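Imelysin-like protein (Psychrobacter arcticus, PDB 3PF0) is of unknown function but belongs to the imelysin-like family (peptidase family M75) and is a putative metalloendopeptidase. Local coordinates at residues Gln107-Ala110 with Ser111-Met114; Ala122-Ser125 with Asn126-Asn130; Ser233-Ser236 with Leu237-Met241; Ala265-Ser268 with Arg269-Ile272; Thr329-Glu332 with Leu333-His336. All coordinates share one frame; numbering follows the deposited sequence. Where two conformers were deposited one is given.

Interaction 1 of 5, residues Gln107-Ala110 with Ser111-Met114; sequences QAWA and SAEM
Trp109 and Glu113 meet one turn apart at the C-terminal end of helix 92-112, where the helix gives way to the loop that starts at Glu113. The indole and the carboxylate cross at about a right angle, their planes 65° apart. Trp109 NE1 donates a weak, bent hydrogen bond to Glu113 OE2 over 2.9 Å, with an N-H...O angle of 121°, while Glu113 CG lies 3.4 Å from the same NE1. A chi1 of 178° turns Trp109 CG away from its N, to the carbonyl side, bringing the ring to Ala112 and Glu113. Its six-membered ring packs tightly there: Trp109 CE3 is 3.8 Å from Ala112 CB. Ala108, Trp109, Ala110 and Ala112 are all buried, Ala112 against Ala66 and Tyr67 of helix 48-84 and Ala110 against Ile271.

The opposite extreme is the partly exposed Gln107, whose side chain stays 5.9 Å or more from residues 111-114 and joins the contact through its carbonyl. Gln107 O accepts from Ser111 N at 3.2 Å, whereas the Ser111 hydroxyl has Thr278 OG1 as its main partner. With an alanine in place of Trp109, Glu113 OE2 would probably lose its indole N-H and a gap would open beside Ala112 CB.

The two carboxylate oxygens of Glu113 have different partners: OE1 forms a salt bridge with Lys275, and OE2 accepts from Asn130 ND2 as well as, weakly, from the indole. Held from both oxygens, the carboxylate is fixed in its rotation.

Interaction 2 of 5, residues Ala122-Ser125 with Asn126-Asn130; sequences ASMS and NLYIN
A chi1 of 56° sets Met124 CG between its backbone N and carbonyl carbon, and the bend at chi3 (-91°) then swings CE, the methyl of this selenomethionine, over the first turn of the short helix 125-129, where it touches Leu127 and Tyr128. Met124 is the N-cap residue of that helix. Its CE rests 3.7 Å from Leu127 CB, the two side chains crossing at about a right angle, and 3.8 Å from Tyr128 CE2. The selenomethionine therefore fills the angle between an aliphatic and an aromatic neighbour.

Beneath it the backbone turns tightly. Met124 O accepts from Leu127 N at 3.1 Å, with the donor standing well above the carbonyl plane, and only weakly from Tyr128 N. Ser125 O receives two bonds, both weak, from the N atoms of Tyr128 and Ile129, so the short helix begins with contacts to both the third and the fourth residue along.

The Ser125 hydroxyl turns away to Arg199 of helix 183-214, and the same arginine makes a cation-pi interaction with the Tyr128 ring. Ile129 packs against Leu196, Leu200 and Ile203 of that helix, placing one side of the turn in the interior while Met124 remains on the surface. At the edge of the Tyr128 ring, near its plane, Met124 O lies 3.3 Å from CD2.

Interaction 3 of 5, residues Ser233-Ser236 with Leu237-Met241; sequences SLLS and LVETM
Residues 233-241 form two and a half turns of alpha helix in the middle of helix 225-250. The carbonyls of Ser233, Leu235 and Ser236 accept from the N atoms of Leu237, Glu239 and Thr240. That of Leu235 is met by its donor in the carbonyl plane, while the Ser236 to Thr240 bond is nearly straight, with an N-H...O angle of 170°.

Side chains divide between the apolar and polar flanks. Leu235 and Glu239, one turn apart, cross obliquely: in the Glu239 conformer described, one of two, Leu235 CG lies 3.8 Å from Glu239 OE1, and its CD1 4.0 Å from Glu239 OE2. This OE2 is engaged by Lys345 of helix 327-351 in a salt bridge. Leu235 also touches Lys345, while Val238 packs on Thr341 and Ile344 of that helix. Val238 CG1 comes within 3.2 Å of Leu235 O. On another flank Leu234 and Leu237 meet helix 268-283, and the Ser233 hydroxyl binds Met114 O and Asn116 N.

Thr240, exposed, uses its hydroxyl on its own helix. A chi1 of 61° places OG1 between the backbone N and the carbonyl carbon, which carries it back to the preceding turn. Ser236 O is consequently gripped twice, by Thr240 N at 2.9 Å and by Thr240 OG1 at 2.8 Å, the two donors arriving from opposite faces of its carbonyl plane.

Interaction 4 of 5, residues Ala265-Ser268 with Arg269-Ile272; sequences AGQS and RAII
Helix 268-283 begins here, after the loop that follows helix 225-250, with Gln267 in the N-cap position. The first-turn N-H of Ala270 is reached by Gln267 through a water molecule. That water donates to Gln267 OE1 at 2.7 Å and accepts from Ala270 N at 3.1 Å. Two successive bends, chi1 -65° and chi2 -67°, curl the glutamine back so that its amide oxygen faces the helix start, yet Gln267 OE1 itself stays 5.2 Å from Ala270 N, a gap the water spans.

The backbone supplies the rest. Ile272 N gives Ser268 O a nearly straight bond of 3.1 Å, whereas Ile271 N is divided between weak bonds to Gln267 O and Ser268 O.

The side chains fan out to different parts of the fold. The Ser268 hydroxyl accepts from Leu322 N of a neighbouring loop, and the Arg269 guanidinium donates through NH1 to Met318 O. Ile271 leans on Ala106 of helix 92-112, and Ile272 on Met241 and Ala245 of helix 225-250, with Leu315 close by. Both isoleucines direct their CG1 branch back over the first turn: Ile271 CG1 is 3.5 Å from Gln267 O, and Ile272 CG1 is 3.4 Å from Ser268 O.

Interaction 5 of 5, residues Thr329-Glu332 with Leu333-His336; sequences TQQE and LYDH
His336 turns the edge of its imidazole to Glu332 O, which lies almost exactly in the ring plane and accepts from ND1 at 2.8 Å. The carbonyl is less well aligned with this donor: ND1 stands 46° out of its plane, not on a lone pair. His336 N reaches the same oxygen, at 2.9 Å, from the other face, so Glu332 O is held by two N-H groups of one residue. The acceptor role of Glu332 O identifies ND1 as a protonated nitrogen. A chi1 of -88° brings the ring back along the helix to this carbonyl, and the Glu332 side chain runs alongside it, the carboxylate and ring planes 50° apart. The carboxylate lies nearby without contact between charged atoms, Glu332 OE2 being 4.8 Å from His336 ND1.

A second pair of flat groups lies one residue back. Gln331 NE2 donates a hydrogen bond of 3.2 Å to Asp335 OD1; the acceptor lies in the amide plane, but the donor comes from above the carboxylate. The same NE2 sits 3.7 Å from Tyr334 CD2, with the amide steeply inclined to the ring.

With a leucine instead of His336, Glu332 O would probably keep its main-chain bond but lose the second donor, leaving it with one N-H on one face of its carbonyl.

Around this segment of helix 327-351, His336 packs on Thr311 and Leu314 of helix 298-316, while Leu333 and Tyr334 lean on Ile246 of helix 225-250.

In the fold
All five are local contacts along helices or at their ends, in one all-helical chain. Interaction 1 is nearest the centre and touches interactions 2, 3 and 4: Asn130 shares the Glu113 carboxylate, Ser233 binds the Met114 carbonyl, and Ile271 meets Ala110. Interaction 3 is also buried and meets interaction 4 through Met241 and Ile272. Interactions 2 and 4 are partly buried helix starts, the former with a selenomethionine at the N-cap position making apolar contacts, the latter with a glutamine there that acts through water. Interaction 5 is the outermost, its centre about 20 Å from the chain centre and touching none of the others; like interaction 3 it has a doubly gripped carbonyl, here completed by histidine rather than threonine.

Interaction 1 of 5, residues Gln107-Ala110 with Ser111-Met114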
loop_
_atom_site.group_PDB
_atom_site.type_symbol
_atom_site.label_atom_id
_atom_site.label_comp_id
_atom_site.label_asym_id
_atom_site.label_seq_id
_atom_site.Cartn_x
_atom_site.Cartn_y
_atom_site.Cartn_z
ATOM N N GLN A 107 0.172 -4.804 -5.677
ATOM C CA GLN A 107 1.397 -3.992 -5.702
ATOM C C GLN A 107 1.059 -2.485 -5.850
ATOM O O GLN A 107 1.671 -1.666 -5.161
ATOM C CB GLN A 107 2.327 -4.448 -6.833
ATOM C CG GLN A 107 3.062 -5.757 -6.520
ATOM C CD GLN A 107 3.919 -6.198 -7.673
ATOM O OE1 GLN A 107 3.433 -6.650 -8.710
ATOM N NE2 GLN A 107 5.222 -6.115 -7.506
ATOM N N ALA A 108 0.078 -2.139 -6.724
ATOM C CA ALA A 108 -0.384 -0.760 -6.959
ATOM C C ALA A 108 -1.032 -0.175 -5.701
ATOM O O ALA A 108 -0.785 0.982 -5.370
ATOM C CB ALA A 108 -1.369 -0.706 -8.127
ATOM N N TRP A 109 -1.838 -0.961 -4.995
ATOM C CA TRP A 109 -2.451 -0.472 -3.764
ATOM C C TRP A 109 -1.414 -0.343 -2.642
ATOM O O TRP A 109 -1.518 0.590 -1.841
ATOM C CB TRP A 109 -3.622 -1.333 -3.315
ATOM C CG TRP A 109 -4.213 -0.854 -2.018
ATOM C CD1 TRP A 109 -4.065 -1.430 -0.792
ATOM C CD2 TRP A 109 -4.894 0.392 -1.798
ATOM N NE1 TRP A 109 -4.655 -0.644 0.173
ATOM C CE2 TRP A 109 -5.146 0.493 -0.413
ATOM C CE3 TRP A 109 -5.305 1.442 -2.640
ATOM C CZ2 TRP A 109 -5.821 1.586 0.147
ATOM C CZ3 TRP A 109 -5.964 2.529 -2.081
ATOM C CH2 TRP A 109 -6.220 2.592 -0.706
ATOM N N ALA A 110 -0.409 -1.244 -2.601
ATOM C CA ALA A 110 0.672 -1.187 -1.604
ATOM C C ALA A 110 1.410 0.148 -1.731
ATOM O O ALA A 110 1.733 0.766 -0.720
ATOM C CB ALA A 110 1.638 -2.358 -1.778
ATOM N N SER A 111 1.600 0.623 -2.977
ATOM C CA SER A 111 2.216 1.913 -3.275
ATOM C C SER A 111 1.306 3.058 -2.815
ATOM O O SER A 111 1.781 3.950 -2.119
ATOM C CB SER A 111 2.514 2.016 -4.765
ATOM O OG SER A 111 3.554 1.100 -5.070
ATOM N N ALA A 112 -0.006 2.999 -3.130
ATOM C CA ALA A 112 -1.002 4.016 -2.728
ATOM C C ALA A 112 -1.140 4.133 -1.189
ATOM O O ALA A 112 -1.571 5.177 -0.681
ATOM C CB ALA A 112 -2.364 3.701 -3.349
ATOM N N GLU A 113 -0.730 3.080 -0.449
ATOM C CA GLU A 113 -0.782 3.054 1.020
ATOM C C GLU A 113 0.246 4.018 1.669
ATOM O O GLU A 113 0.248 4.169 2.893
ATOM C CB GLU A 113 -0.587 1.628 1.543
ATOM C CG GLU A 113 -1.885 0.839 1.537
ATOM C CD GLU A 113 -1.801 -0.588 2.037
ATOM O OE1 GLU A 113 -0.693 -1.168 2.008
ATOM O OE2 GLU A 113 -2.855 -1.148 2.404
HETATM N N MSE A 114 1.073 4.704 0.850
HETATM C CA MSE A 114 2.019 5.732 1.309
HETATM C C MSE A 114 1.237 6.890 1.976
HETATM O O MSE A 114 1.811 7.638 2.755
HETATM C CB MSE A 114 2.879 6.250 0.133
HETATM C CG MSE A 114 2.103 7.119 -0.857
HETATM SE SE MSE A 114 3.162 7.854 -2.309
HETATM C CE MSE A 114 2.250 7.033 -3.769
#

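Interaction 2 of 5, residues Ala122-Ser125 with Asn126-Asn130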
loop_
_atom_site.group_PDB
_atom_site.type_symbol
_atom_site.label_atom_id
_atom_site.label_comp_id
_atom_site.label_asym_id
_atom_site.label_seq_id
_atom_site.Cartn_x
_atom_site.Cartn_y
_atom_site.Cartn_z
ATOM N N ALA A 122 -12.053 7.554 4.598
ATOM C CA ALA A 122 -13.466 7.933 4.721
ATOM C C ALA A 122 -14.357 6.682 4.703
ATOM O O ALA A 122 -14.165 5.797 3.862
ATOM C CB ALA A 122 -13.867 8.901 3.611
ATOM N N SER A 123 -15.279 6.583 5.695
ATOM C CA SER A 123 -16.204 5.457 5.899
ATOM C C SER A 123 -15.431 4.125 5.867
ATOM O O SER A 123 -15.917 3.144 5.300
ATOM C CB SER A 123 -17.324 5.484 4.856
ATOM O OG SER A 123 -18.007 6.728 4.872
HETATM N N MSE A 124 -14.200 4.122 6.464
HETATM C CA MSE A 124 -13.202 3.036 6.520
HETATM C C MSE A 124 -13.060 2.306 5.162
HETATM O O MSE A 124 -12.896 1.087 5.118
HETATM C CB MSE A 124 -13.444 2.033 7.687
HETATM C CG MSE A 124 -14.817 1.369 7.725
HETATM SE SE MSE A 124 -14.912 -0.033 9.093
HETATM C CE MSE A 124 -14.371 -1.534 7.994
ATOM N N SER A 125 -13.079 3.067 4.058
ATOM C CA SER A 125 -13.005 2.480 2.720
ATOM C C SER A 125 -11.718 1.674 2.519
ATOM O O SER A 125 -11.777 0.638 1.858
ATOM C CB SER A 125 -13.159 3.541 1.635
ATOM O OG SER A 125 -13.669 2.939 0.455
ATOM N N ASN A 126 -10.590 2.096 3.133
ATOM C CA ASN A 126 -9.289 1.394 3.053
ATOM C C ASN A 126 -9.377 -0.056 3.586
ATOM O O ASN A 126 -8.680 -0.928 3.067
ATOM C CB ASN A 126 -8.196 2.162 3.812
ATOM C CG ASN A 126 -8.504 2.436 5.267
ATOM O OD1 ASN A 126 -9.652 2.552 5.689
ATOM N ND2 ASN A 126 -7.475 2.563 6.068
ATOM N N LEU A 127 -10.231 -0.310 4.609
ATOM C CA LEU A 127 -10.403 -1.665 5.134
ATOM C C LEU A 127 -11.287 -2.499 4.183
ATOM O O LEU A 127 -11.101 -3.709 4.093
ATOM C CB LEU A 127 -10.932 -1.660 6.568
ATOM C CG LEU A 127 -9.922 -1.180 7.641
ATOM C CD1 LEU A 127 -10.572 -1.086 9.003
ATOM C CD2 LEU A 127 -8.642 -2.064 7.683
ATOM N N TYR A 128 -12.175 -1.837 3.408
ATOM C CA TYR A 128 -12.978 -2.491 2.370
ATOM C C TYR A 128 -12.097 -2.763 1.165
ATOM O O TYR A 128 -12.407 -3.653 0.380
ATOM C CB TYR A 128 -14.204 -1.634 1.965
ATOM C CG TYR A 128 -15.340 -1.677 2.968
ATOM C CD1 TYR A 128 -16.348 -2.633 2.870
ATOM C CD2 TYR A 128 -15.415 -0.752 4.008
ATOM C CE1 TYR A 128 -17.387 -2.689 3.802
ATOM C CE2 TYR A 128 -16.460 -0.786 4.936
ATOM C CZ TYR A 128 -17.440 -1.762 4.832
ATOM O OH TYR A 128 -18.463 -1.810 5.746
ATOM N N ILE A 129 -10.993 -1.998 1.023
ATOM C CA ILE A 129 -10.019 -2.138 -0.063
ATOM C C ILE A 129 -8.945 -3.188 0.310
ATOM O O ILE A 129 -8.605 -4.042 -0.518
ATOM C CB ILE A 129 -9.388 -0.757 -0.428
ATOM C CG1 ILE A 129 -10.435 0.161 -1.086
ATOM C CG2 ILE A 129 -8.161 -0.917 -1.342
ATOM C CD1 ILE A 129 -10.102 1.630 -1.055
ATOM N N ASN A 130 -8.384 -3.093 1.526
ATOM C CA ASN A 130 -7.358 -4.022 1.997
ATOM C C ASN A 130 -7.482 -4.228 3.506
ATOM O O ASN A 130 -6.911 -3.464 4.293
ATOM C CB ASN A 130 -5.944 -3.539 1.616
ATOM C CG ASN A 130 -4.859 -4.570 1.870
ATOM O OD1 ASN A 130 -5.071 -5.773 1.737
ATOM N ND2 ASN A 130 -3.673 -4.128 2.245
#

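Interaction 3 of 5, residues Ser233-Ser236 with Leu237-Met241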
loop_
_atom_site.group_PDB
_atom_site.type_symbol
_atom_site.label_atom_id
_atom_site.label_comp_id
_atom_site.label_asym_id
_atom_site.label_seq_id
_atom_site.Cartn_x
_atom_site.Cartn_y
_atom_site.Cartn_z
ATOM N N SER A 233 2.958 10.323 7.267
ATOM C CA SER A 233 2.291 9.289 6.487
ATOM C C SER A 233 3.348 8.343 5.906
ATOM O O SER A 233 3.163 7.126 5.940
ATOM C CB SER A 233 1.456 9.914 5.371
ATOM O OG SER A 233 0.677 8.935 4.707
ATOM N N LEU A 234 4.462 8.913 5.392
ATOM C CA LEU A 234 5.571 8.142 4.829
ATOM C C LEU A 234 6.264 7.358 5.924
ATOM O O LEU A 234 6.613 6.194 5.705
ATOM C CB LEU A 234 6.578 9.032 4.080
ATOM C CG LEU A 234 6.096 9.713 2.791
ATOM C CD1 LEU A 234 7.199 10.567 2.201
ATOM C CD2 LEU A 234 5.596 8.697 1.755
ATOM N N LEU A 235 6.412 7.969 7.120
ATOM C CA LEU A 235 7.017 7.310 8.285
ATOM C C LEU A 235 6.135 6.126 8.720
ATOM O O LEU A 235 6.673 5.057 9.030
ATOM C CB LEU A 235 7.233 8.317 9.436
ATOM C CG LEU A 235 7.630 7.782 10.831
ATOM C CD1 LEU A 235 8.978 7.041 10.818
ATOM C CD2 LEU A 235 7.648 8.906 11.842
ATOM N N SER A 236 4.786 6.325 8.716
ATOM C CA SER A 236 3.798 5.303 9.079
ATOM C C SER A 236 3.872 4.109 8.129
ATOM O O SER A 236 3.669 2.981 8.559
ATOM C CB SER A 236 2.390 5.892 9.069
ATOM O OG SER A 236 1.416 4.937 9.456
ATOM N N LEU A 237 4.169 4.361 6.831
ATOM C CA LEU A 237 4.277 3.315 5.805
ATOM C C LEU A 237 5.351 2.282 6.187
ATOM O O LEU A 237 5.072 1.085 6.163
ATOM C CB LEU A 237 4.587 3.931 4.416
ATOM C CG LEU A 237 4.757 2.948 3.240
ATOM C CD1 LEU A 237 3.429 2.303 2.846
ATOM C CD2 LEU A 237 5.352 3.635 2.041
ATOM N N VAL A 238 6.557 2.746 6.550
ATOM C CA VAL A 238 7.683 1.881 6.905
ATOM C C VAL A 238 7.520 1.347 8.358
ATOM O O VAL A 238 7.941 0.216 8.621
ATOM C CB VAL A 238 9.053 2.576 6.630
ATOM C CG1 VAL A 238 9.136 3.959 7.255
ATOM C CG2 VAL A 238 10.253 1.707 7.021
ATOM N N GLU A 239 6.892 2.125 9.272
ATOM C CA GLU A 239 6.693 1.673 10.651
ATOM C C GLU A 239 5.697 0.505 10.704
ATOM O O GLU A 239 6.016 -0.515 11.310
ATOM C CB GLU A 239 6.255 2.824 11.569
ATOM C CG GLU A 239 7.291 3.135 12.639
ATOM C CD GLU A 239 7.203 4.473 13.352
ATOM O OE1 GLU A 239 6.162 5.161 13.234
ATOM O OE2 GLU A 239 8.182 4.827 14.046
ATOM N N THR A 240 4.519 0.629 10.034
ATOM C CA THR A 240 3.505 -0.436 10.001
ATOM C C THR A 240 4.023 -1.637 9.200
ATOM O O THR A 240 3.653 -2.765 9.499
ATOM C CB THR A 240 2.150 0.060 9.456
ATOM O OG1 THR A 240 2.304 0.520 8.112
ATOM C CG2 THR A 240 1.511 1.136 10.333
HETATM N N MSE A 241 4.893 -1.397 8.211
HETATM C CA MSE A 241 5.510 -2.446 7.415
HETATM C C MSE A 241 6.473 -3.286 8.275
HETATM O O MSE A 241 6.337 -4.507 8.291
HETATM C CB MSE A 241 6.225 -1.836 6.206
HETATM C CG MSE A 241 7.174 -2.770 5.498
HETATM SE SE MSE A 241 7.499 -2.143 3.690
HETATM C CE MSE A 241 8.438 -0.459 4.036
#

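Interaction 4 of 5, residues Ala265-Ser268 with Arg269-Ile272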
loop_
_atom_site.group_PDB
_atom_site.type_symbol
_atom_site.label_atom_id
_atom_site.label_comp_id
_atom_site.label_asym_id
_atom_site.label_seq_id
_atom_site.Cartn_x
_atom_site.Cartn_y
_atom_site.Cartn_z
ATOM N N ALA A 265 -1.184 -16.059 -1.513
ATOM C CA ALA A 265 -0.566 -16.008 -2.842
ATOM C C ALA A 265 0.926 -16.365 -2.782
ATOM O O ALA A 265 1.496 -16.809 -3.781
ATOM C CB ALA A 265 -0.741 -14.615 -3.437
ATOM N N GLY A 266 1.538 -16.152 -1.617
ATOM C CA GLY A 266 2.961 -16.383 -1.394
ATOM C C GLY A 266 3.786 -15.356 -2.140
ATOM O O GLY A 266 4.835 -15.682 -2.705
ATOM N N GLN A 267 3.298 -14.102 -2.164
ATOM C CA GLN A 267 3.968 -13.019 -2.881
ATOM C C GLN A 267 4.308 -11.837 -1.948
ATOM O O GLN A 267 4.180 -10.685 -2.357
ATOM C CB GLN A 267 3.093 -12.564 -4.071
ATOM C CG GLN A 267 2.895 -13.632 -5.166
ATOM C CD GLN A 267 4.163 -13.975 -5.932
ATOM O OE1 GLN A 267 5.150 -13.225 -5.941
ATOM N NE2 GLN A 267 4.162 -15.127 -6.601
ATOM N N SER A 268 4.776 -12.117 -0.714
ATOM C CA SER A 268 5.107 -11.046 0.240
ATOM C C SER A 268 6.271 -10.179 -0.223
ATOM O O SER A 268 6.230 -8.979 0.024
ATOM C CB SER A 268 5.385 -11.583 1.642
ATOM O OG SER A 268 6.112 -12.799 1.637
ATOM N N ARG A 269 7.299 -10.766 -0.878
ATOM C CA ARG A 269 8.460 -10.020 -1.385
ATOM C C ARG A 269 8.018 -8.910 -2.364
ATOM O O ARG A 269 8.516 -7.794 -2.263
ATOM C CB ARG A 269 9.479 -10.957 -2.048
ATOM C CG ARG A 269 10.828 -10.275 -2.352
ATOM C CD ARG A 269 11.767 -11.151 -3.163
ATOM N NE ARG A 269 11.314 -11.333 -4.544
ATOM C CZ ARG A 269 11.722 -12.317 -5.342
ATOM N NH1 ARG A 269 12.602 -13.211 -4.909
ATOM N NH2 ARG A 269 11.253 -12.415 -6.577
ATOM N N ALA A 270 7.055 -9.208 -3.257
ATOM C CA ALA A 270 6.510 -8.255 -4.224
ATOM C C ALA A 270 5.783 -7.082 -3.542
ATOM O O ALA A 270 5.867 -5.959 -4.034
ATOM C CB ALA A 270 5.566 -8.963 -5.185
ATOM N N ILE A 271 5.088 -7.338 -2.411
ATOM C CA ILE A 271 4.368 -6.294 -1.669
ATOM C C ILE A 271 5.374 -5.367 -0.956
ATOM O O ILE A 271 5.253 -4.151 -1.079
ATOM C CB ILE A 271 3.304 -6.885 -0.689
ATOM C CG1 ILE A 271 2.337 -7.868 -1.412
ATOM C CG2 ILE A 271 2.520 -5.776 0.031
ATOM C CD1 ILE A 271 1.603 -7.292 -2.716
ATOM N N ILE A 272 6.385 -5.937 -0.262
ATOM C CA ILE A 272 7.408 -5.159 0.459
ATOM C C ILE A 272 8.233 -4.310 -0.538
ATOM O O ILE A 272 8.508 -3.147 -0.259
ATOM C CB ILE A 272 8.293 -6.071 1.363
ATOM C CG1 ILE A 272 7.434 -6.859 2.400
ATOM C CG2 ILE A 272 9.421 -5.289 2.061
ATOM C CD1 ILE A 272 6.460 -6.033 3.334
HETATM O O HOH W 1 6.982 -12.166 -4.254
#

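Interaction 5 of 5, residues Thr329-Glu332 with Leu333-His336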
loop_
_atom_site.group_PDB
_atom_site.type_symbol
_atom_site.label_atom_id
_atom_site.label_comp_id
_atom_site.label_asym_id
_atom_site.label_seq_id
_atom_site.Cartn_x
_atom_site.Cartn_y
_atom_site.Cartn_z
ATOM N N THR A 329 18.206 -13.733 7.926
ATOM C CA THR A 329 17.926 -12.861 6.773
ATOM C C THR A 329 16.676 -12.014 7.034
ATOM O O THR A 329 16.618 -10.858 6.615
ATOM C CB THR A 329 17.776 -13.681 5.479
ATOM O OG1 THR A 329 18.731 -14.744 5.463
ATOM C CG2 THR A 329 17.949 -12.832 4.236
ATOM N N GLN A 330 15.683 -12.594 7.724
ATOM C CA GLN A 330 14.436 -11.913 8.090
ATOM C C GLN A 330 14.738 -10.831 9.129
ATOM O O GLN A 330 14.150 -9.741 9.073
ATOM C CB GLN A 330 13.403 -12.914 8.631
ATOM C CG GLN A 330 12.853 -13.893 7.589
ATOM C CD GLN A 330 12.006 -14.977 8.224
ATOM O OE1 GLN A 330 12.141 -15.303 9.410
ATOM N NE2 GLN A 330 11.120 -15.574 7.447
ATOM N N GLN A 331 15.688 -11.128 10.050
ATOM C CA GLN A 331 16.159 -10.212 11.092
ATOM C C GLN A 331 16.911 -9.043 10.452
ATOM O O GLN A 331 16.712 -7.900 10.864
ATOM C CB GLN A 331 17.045 -10.949 12.121
ATOM C CG GLN A 331 17.329 -10.148 13.405
ATOM C CD GLN A 331 16.075 -9.675 14.116
ATOM O OE1 GLN A 331 15.206 -10.466 14.494
ATOM N NE2 GLN A 331 15.948 -8.367 14.293
ATOM N N GLU A 332 17.748 -9.332 9.429
ATOM C CA GLU A 332 18.501 -8.346 8.649
ATOM C C GLU A 332 17.550 -7.364 7.954
ATOM O O GLU A 332 17.801 -6.153 7.949
ATOM C CB GLU A 332 19.349 -9.065 7.601
ATOM C CG GLU A 332 20.843 -8.948 7.806
ATOM C CD GLU A 332 21.626 -9.369 6.580
ATOM O OE1 GLU A 332 21.632 -10.581 6.257
ATOM O OE2 GLU A 332 22.191 -8.476 5.908
ATOM N N LEU A 333 16.451 -7.894 7.371
ATOM C CA LEU A 333 15.435 -7.093 6.694
ATOM C C LEU A 333 14.763 -6.155 7.693
ATOM O O LEU A 333 14.616 -4.967 7.392
ATOM C CB LEU A 333 14.400 -7.978 5.966
ATOM C CG LEU A 333 13.220 -7.246 5.279
ATOM C CD1 LEU A 333 13.701 -6.244 4.215
ATOM C CD2 LEU A 333 12.254 -8.229 4.666
ATOM N N TYR A 334 14.399 -6.672 8.887
ATOM C CA TYR A 334 13.781 -5.875 9.948
ATOM C C TYR A 334 14.728 -4.780 10.408
ATOM O O TYR A 334 14.297 -3.643 10.541
ATOM C CB TYR A 334 13.348 -6.744 11.146
ATOM C CG TYR A 334 12.804 -5.921 12.296
ATOM C CD1 TYR A 334 11.547 -5.329 12.221
ATOM C CD2 TYR A 334 13.572 -5.681 13.431
ATOM C CE1 TYR A 334 11.062 -4.528 13.253
ATOM C CE2 TYR A 334 13.100 -4.876 14.465
ATOM C CZ TYR A 334 11.844 -4.301 14.372
ATOM O OH TYR A 334 11.366 -3.526 15.399
ATOM N N ASP A 335 16.009 -5.123 10.639
ATOM C CA ASP A 335 17.064 -4.200 11.077
ATOM C C ASP A 335 17.271 -3.060 10.060
ATOM O O ASP A 335 17.395 -1.905 10.472
ATOM C CB ASP A 335 18.375 -4.960 11.330
ATOM C CG ASP A 335 18.402 -5.783 12.616
ATOM O OD1 ASP A 335 17.471 -5.634 13.445
ATOM O OD2 ASP A 335 19.374 -6.551 12.809
ATOM N N HIS A 336 17.243 -3.380 8.741
ATOM C CA HIS A 336 17.366 -2.399 7.664
ATOM C C HIS A 336 16.167 -1.440 7.687
ATOM O O HIS A 336 16.357 -0.233 7.522
ATOM C CB HIS A 336 17.473 -3.095 6.292
ATOM C CG HIS A 336 18.873 -3.453 5.897
ATOM N ND1 HIS A 336 19.499 -4.579 6.399
ATOM C CD2 HIS A 336 19.720 -2.821 5.055
ATOM C CE1 HIS A 336 20.706 -4.593 5.857
ATOM N NE2 HIS A 336 20.881 -3.558 5.034
#